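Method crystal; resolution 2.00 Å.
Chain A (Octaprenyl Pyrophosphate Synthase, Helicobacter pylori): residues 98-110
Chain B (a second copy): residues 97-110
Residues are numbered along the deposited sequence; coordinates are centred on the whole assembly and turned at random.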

# COMPACT_ATOMS: atom_id res chain seq x y z
N ASN A 98 1.86 -7.10 12.92
CA ASN A 98 2.68 -8.28 12.65
C ASN A 98 2.79 -8.28 11.14
O ASN A 98 3.85 -8.03 10.56
CB ASN A 98 2.02 -9.58 13.16
CG ASN A 98 0.50 -9.49 13.25
OD1 ASN A 98 -0.04 -8.74 14.06
ND2 ASN A 98 -0.19 -10.26 12.41
N PHE A 99 1.66 -8.56 10.51
CA PHE A 99 1.50 -8.53 9.07
C PHE A 99 0.06 -8.05 9.07
O PHE A 99 -0.55 -7.80 8.03
CB PHE A 99 1.66 -9.92 8.44
CG PHE A 99 3.08 -10.45 8.43
CD1 PHE A 99 4.14 -9.68 7.93
CD2 PHE A 99 3.36 -11.73 8.91
CE1 PHE A 99 5.45 -10.20 7.90
CE2 PHE A 99 4.65 -12.25 8.89
CZ PHE A 99 5.71 -11.48 8.38
N ASN A 100 -0.47 -7.92 10.29
CA ASN A 100 -1.82 -7.42 10.52
C ASN A 100 -1.70 -5.92 10.25
O ASN A 100 -2.65 -5.27 9.83
CB ASN A 100 -2.27 -7.61 11.99
CG ASN A 100 -2.68 -9.03 12.31
OD1 ASN A 100 -3.27 -9.73 11.48
ND2 ASN A 100 -2.38 -9.47 13.54
N ALA A 101 -0.51 -5.40 10.52
CA ALA A 101 -0.21 -3.98 10.32
C ALA A 101 -0.08 -3.68 8.83
O ALA A 101 -0.55 -2.65 8.36
CB ALA A 101 1.07 -3.61 11.05
N VAL A 102 0.57 -4.57 8.10
CA VAL A 102 0.74 -4.37 6.67
C VAL A 102 -0.64 -4.44 6.02
O VAL A 102 -0.97 -3.64 5.14
CB VAL A 102 1.66 -5.44 6.05
CG1 VAL A 102 1.68 -5.30 4.54
CG2 VAL A 102 3.07 -5.31 6.61
N MET A 103 -1.44 -5.40 6.47
CA MET A 103 -2.78 -5.60 5.93
C MET A 103 -3.73 -4.45 6.24
O MET A 103 -4.41 -3.94 5.35
CB MET A 103 -3.39 -6.91 6.46
CG MET A 103 -2.59 -8.16 6.11
SD MET A 103 -3.49 -9.70 6.47
CE MET A 103 -3.53 -9.68 8.29
N LEU A 104 -3.80 -4.04 7.51
CA LEU A 104 -4.68 -2.95 7.88
C LEU A 104 -4.24 -1.67 7.18
O LEU A 104 -5.07 -0.82 6.85
CB LEU A 104 -4.68 -2.76 9.40
CG LEU A 104 -5.76 -1.82 9.93
CD1 LEU A 104 -7.14 -2.35 9.54
CD2 LEU A 104 -5.65 -1.70 11.44
N GLY A 105 -2.94 -1.55 6.94
CA GLY A 105 -2.42 -0.37 6.26
C GLY A 105 -2.91 -0.28 4.83
O GLY A 105 -3.20 0.81 4.33
N ASP A 106 -2.99 -1.42 4.16
CA ASP A 106 -3.46 -1.46 2.78
C ASP A 106 -4.95 -1.14 2.72
O ASP A 106 -5.41 -0.51 1.78
CB ASP A 106 -3.21 -2.84 2.15
CG ASP A 106 -1.75 -3.06 1.81
OD1 ASP A 106 -1.06 -2.07 1.48
OD2 ASP A 106 -1.31 -4.23 1.85
N VAL A 107 -5.69 -1.57 3.74
CA VAL A 107 -7.12 -1.31 3.83
C VAL A 107 -7.36 0.19 3.96
O VAL A 107 -8.22 0.76 3.29
CB VAL A 107 -7.75 -2.02 5.06
CG1 VAL A 107 -9.14 -1.48 5.34
CG2 VAL A 107 -7.82 -3.52 4.82
N PHE A 108 -6.59 0.84 4.83
CA PHE A 108 -6.72 2.28 5.03
C PHE A 108 -6.35 3.04 3.76
O PHE A 108 -7.08 3.93 3.34
CB PHE A 108 -5.83 2.75 6.19
CG PHE A 108 -6.53 2.74 7.52
CD1 PHE A 108 -6.76 1.55 8.20
CD2 PHE A 108 -6.95 3.94 8.10
CE1 PHE A 108 -7.41 1.55 9.44
CE2 PHE A 108 -7.60 3.95 9.33
CZ PHE A 108 -7.83 2.76 10.01
N TYR A 109 -5.23 2.68 3.14
CA TYR A 109 -4.79 3.34 1.91
C TYR A 109 -5.81 3.19 0.78
O TYR A 109 -6.16 4.16 0.11
CB TYR A 109 -3.46 2.76 1.42
CG TYR A 109 -2.21 3.43 1.97
CD1 TYR A 109 -2.08 4.82 2.00
CD2 TYR A 109 -1.12 2.66 2.40
CE1 TYR A 109 -0.90 5.43 2.44
CE2 TYR A 109 0.07 3.27 2.84
CZ TYR A 109 0.17 4.64 2.85
OH TYR A 109 1.34 5.24 3.28
N SER A 110 -6.28 1.96 0.57
CA SER A 110 -7.23 1.70 -0.51
C SER A 110 -8.59 2.37 -0.32
O SER A 110 -9.15 2.92 -1.27
CB SER A 110 -7.39 0.18 -0.71
OG SER A 110 -7.79 -0.47 0.48
N GLY B 97 14.56 -6.97 2.99
CA GLY B 97 13.82 -6.86 4.23
C GLY B 97 12.34 -6.55 4.04
O GLY B 97 11.96 -5.93 3.05
N ASN B 98 11.52 -6.98 4.99
CA ASN B 98 10.08 -6.76 4.91
C ASN B 98 9.71 -5.30 4.71
O ASN B 98 8.86 -4.97 3.89
CB ASN B 98 9.38 -7.26 6.18
CG ASN B 98 9.40 -8.77 6.28
OD1 ASN B 98 9.26 -9.47 5.27
ND2 ASN B 98 9.53 -9.28 7.50
N PHE B 99 10.35 -4.42 5.48
CA PHE B 99 10.07 -3.00 5.40
C PHE B 99 10.18 -2.45 3.98
O PHE B 99 9.29 -1.73 3.52
CB PHE B 99 11.01 -2.21 6.31
CG PHE B 99 10.60 -0.77 6.48
CD1 PHE B 99 9.54 -0.44 7.31
CD2 PHE B 99 11.28 0.24 5.82
CE1 PHE B 99 9.15 0.88 7.48
CE2 PHE B 99 10.89 1.57 5.98
CZ PHE B 99 9.83 1.89 6.81
N ASN B 100 11.27 -2.78 3.29
CA ASN B 100 11.45 -2.30 1.93
C ASN B 100 10.43 -2.89 0.96
O ASN B 100 9.92 -2.19 0.09
CB ASN B 100 12.88 -2.59 1.43
CG ASN B 100 13.89 -1.56 1.92
OD1 ASN B 100 13.67 -0.35 1.82
ND2 ASN B 100 15.01 -2.04 2.44
N ALA B 101 10.14 -4.18 1.11
CA ALA B 101 9.17 -4.84 0.25
C ALA B 101 7.80 -4.18 0.44
O ALA B 101 7.06 -4.00 -0.52
CB ALA B 101 9.08 -6.33 0.58
N VAL B 102 7.49 -3.82 1.68
CA VAL B 102 6.22 -3.17 1.98
C VAL B 102 6.18 -1.76 1.38
O VAL B 102 5.21 -1.40 0.71
CB VAL B 102 5.97 -3.07 3.51
CG1 VAL B 102 4.68 -2.31 3.78
CG2 VAL B 102 5.88 -4.46 4.11
N MET B 103 7.22 -0.97 1.63
CA MET B 103 7.27 0.38 1.09
C MET B 103 7.29 0.37 -0.43
O MET B 103 6.63 1.20 -1.06
CB MET B 103 8.51 1.13 1.60
CG MET B 103 8.43 1.58 3.05
SD MET B 103 6.97 2.57 3.44
CE MET B 103 6.34 1.68 4.82
N LEU B 104 8.03 -0.56 -1.02
CA LEU B 104 8.10 -0.65 -2.47
C LEU B 104 6.71 -0.93 -3.04
O LEU B 104 6.36 -0.45 -4.11
CB LEU B 104 9.07 -1.76 -2.91
CG LEU B 104 9.18 -1.92 -4.43
CD1 LEU B 104 9.78 -0.66 -5.04
CD2 LEU B 104 10.02 -3.14 -4.78
N GLY B 105 5.92 -1.71 -2.31
CA GLY B 105 4.57 -2.01 -2.74
C GLY B 105 3.72 -0.75 -2.65
O GLY B 105 2.86 -0.50 -3.49
N ASP B 106 3.97 0.05 -1.61
CA ASP B 106 3.22 1.29 -1.42
C ASP B 106 3.56 2.26 -2.54
O ASP B 106 2.71 3.03 -3.00
CB ASP B 106 3.56 1.93 -0.07
CG ASP B 106 2.95 1.17 1.09
OD1 ASP B 106 2.05 0.34 0.84
OD2 ASP B 106 3.36 1.42 2.24
N VAL B 107 4.82 2.23 -2.96
CA VAL B 107 5.32 3.06 -4.05
C VAL B 107 4.61 2.66 -5.35
O VAL B 107 4.16 3.51 -6.11
CB VAL B 107 6.84 2.87 -4.24
CG1 VAL B 107 7.27 3.36 -5.61
CG2 VAL B 107 7.60 3.62 -3.14
N PHE B 108 4.51 1.35 -5.59
CA PHE B 108 3.83 0.88 -6.79
C PHE B 108 2.37 1.30 -6.76
O PHE B 108 1.86 1.82 -7.75
CB PHE B 108 3.93 -0.65 -6.92
CG PHE B 108 5.07 -1.12 -7.79
CD1 PHE B 108 6.38 -1.06 -7.33
CD2 PHE B 108 4.82 -1.64 -9.06
CE1 PHE B 108 7.44 -1.50 -8.14
CE2 PHE B 108 5.87 -2.08 -9.87
CZ PHE B 108 7.18 -2.01 -9.41
N TYR B 109 1.72 1.10 -5.62
CA TYR B 109 0.31 1.48 -5.46
C TYR B 109 0.07 2.98 -5.65
O TYR B 109 -0.85 3.37 -6.36
CB TYR B 109 -0.21 1.10 -4.07
CG TYR B 109 -0.67 -0.33 -3.90
CD1 TYR B 109 -1.53 -0.92 -4.84
CD2 TYR B 109 -0.29 -1.08 -2.79
CE1 TYR B 109 -2.00 -2.23 -4.66
CE2 TYR B 109 -0.76 -2.38 -2.60
CZ TYR B 109 -1.61 -2.95 -3.54
OH TYR B 109 -2.06 -4.23 -3.36
N SER B 110 0.87 3.81 -5.00
CA SER B 110 0.68 5.26 -5.10
C SER B 110 1.01 5.83 -6.48
O SER B 110 0.28 6.68 -6.99
CB SER B 110 1.48 5.99 -4.01
OG SER B 110 2.84 5.59 -3.98
O HOH W 1 -1.72 -5.27 -1.05
O HOH W 2 3.76 4.13 2.89

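Two copies of one helix run side by side and nearly parallel here, 11° apart in direction, with axes no closer than 11.8 Å. That spacing is wide for a helix pair, and it sets the first rule: backbones stay apart, and a few side chains reach across on a shared register. Only 260 Å² is buried between the stretches, both sides summed, and no direct hydrogen bond crosses.

Along chain A the contact opens at A:Phe99, the N-cap position, just before the helix. Its CA-to-CB bond points sideways, yet the m rotamer carries the ring nearer to the partner, where A:Phe99 CE1 lies 4.2 Å from B:Asn98 ND2. The amide sits at the ring edge, near its plane. This end is not symmetric, for in chain B the residue is already within the helix and the CA-to-CB bond of B:Phe99 points away. The A:Phe99 side chain is poorly ordered, so this contact deserves less weight than those that follow.

One turn on, A:Val102 meets its own counterpart. Both valines are buried and in the t rotamer, and A:Val102 CG2 packs 3.9 Å from B:Val102 CG2. Here the CA atoms of A:Val102 and B:Val102 are 7.3 Å apart, the closest step in the register, and a small branched side chain from each helix suffices to close the gap.

The next turn brings a less expected pairing. A:Asp106 faces B:Asp106, with A:Asp106 OD1 4.0 Å from B:Asp106 OD1, two like charges close together. The carboxylates do not stand alone: a water donates to A:Asp106 OD2 at 3.1 Å, a weak bond, and lies 2.6 Å from B:Tyr109 OH, to which it is also hydrogen-bonded. The same aspartate touches that tyrosine directly, A:Asp106 OD1 lying 4.1 Å from B:Tyr109 CE2. Both A:Asp106 OD2 and B:Asp106 OD2 also have hydrogen bonds elsewhere in the structure.

A:Tyr109 repeats the arrangement from the other chain. Its CA-to-CB bond points toward the partner, and A:Tyr109 CE2 comes within 3.8 Å of B:Asp106 OD2. A second water accompanies this pair, 2.7 Å from A:Tyr109 OH and donating to B:Asp106 OD2 at 2.8 Å. The reciprocal Asp-Tyr pairs thus combine direct packing with a water link between the polar ends.

The rule is one of spacing: positions 102, 106 and 109, three or four residues apart, return to the same side of the helix; along that side an apolar step is followed by a hydrated polar one.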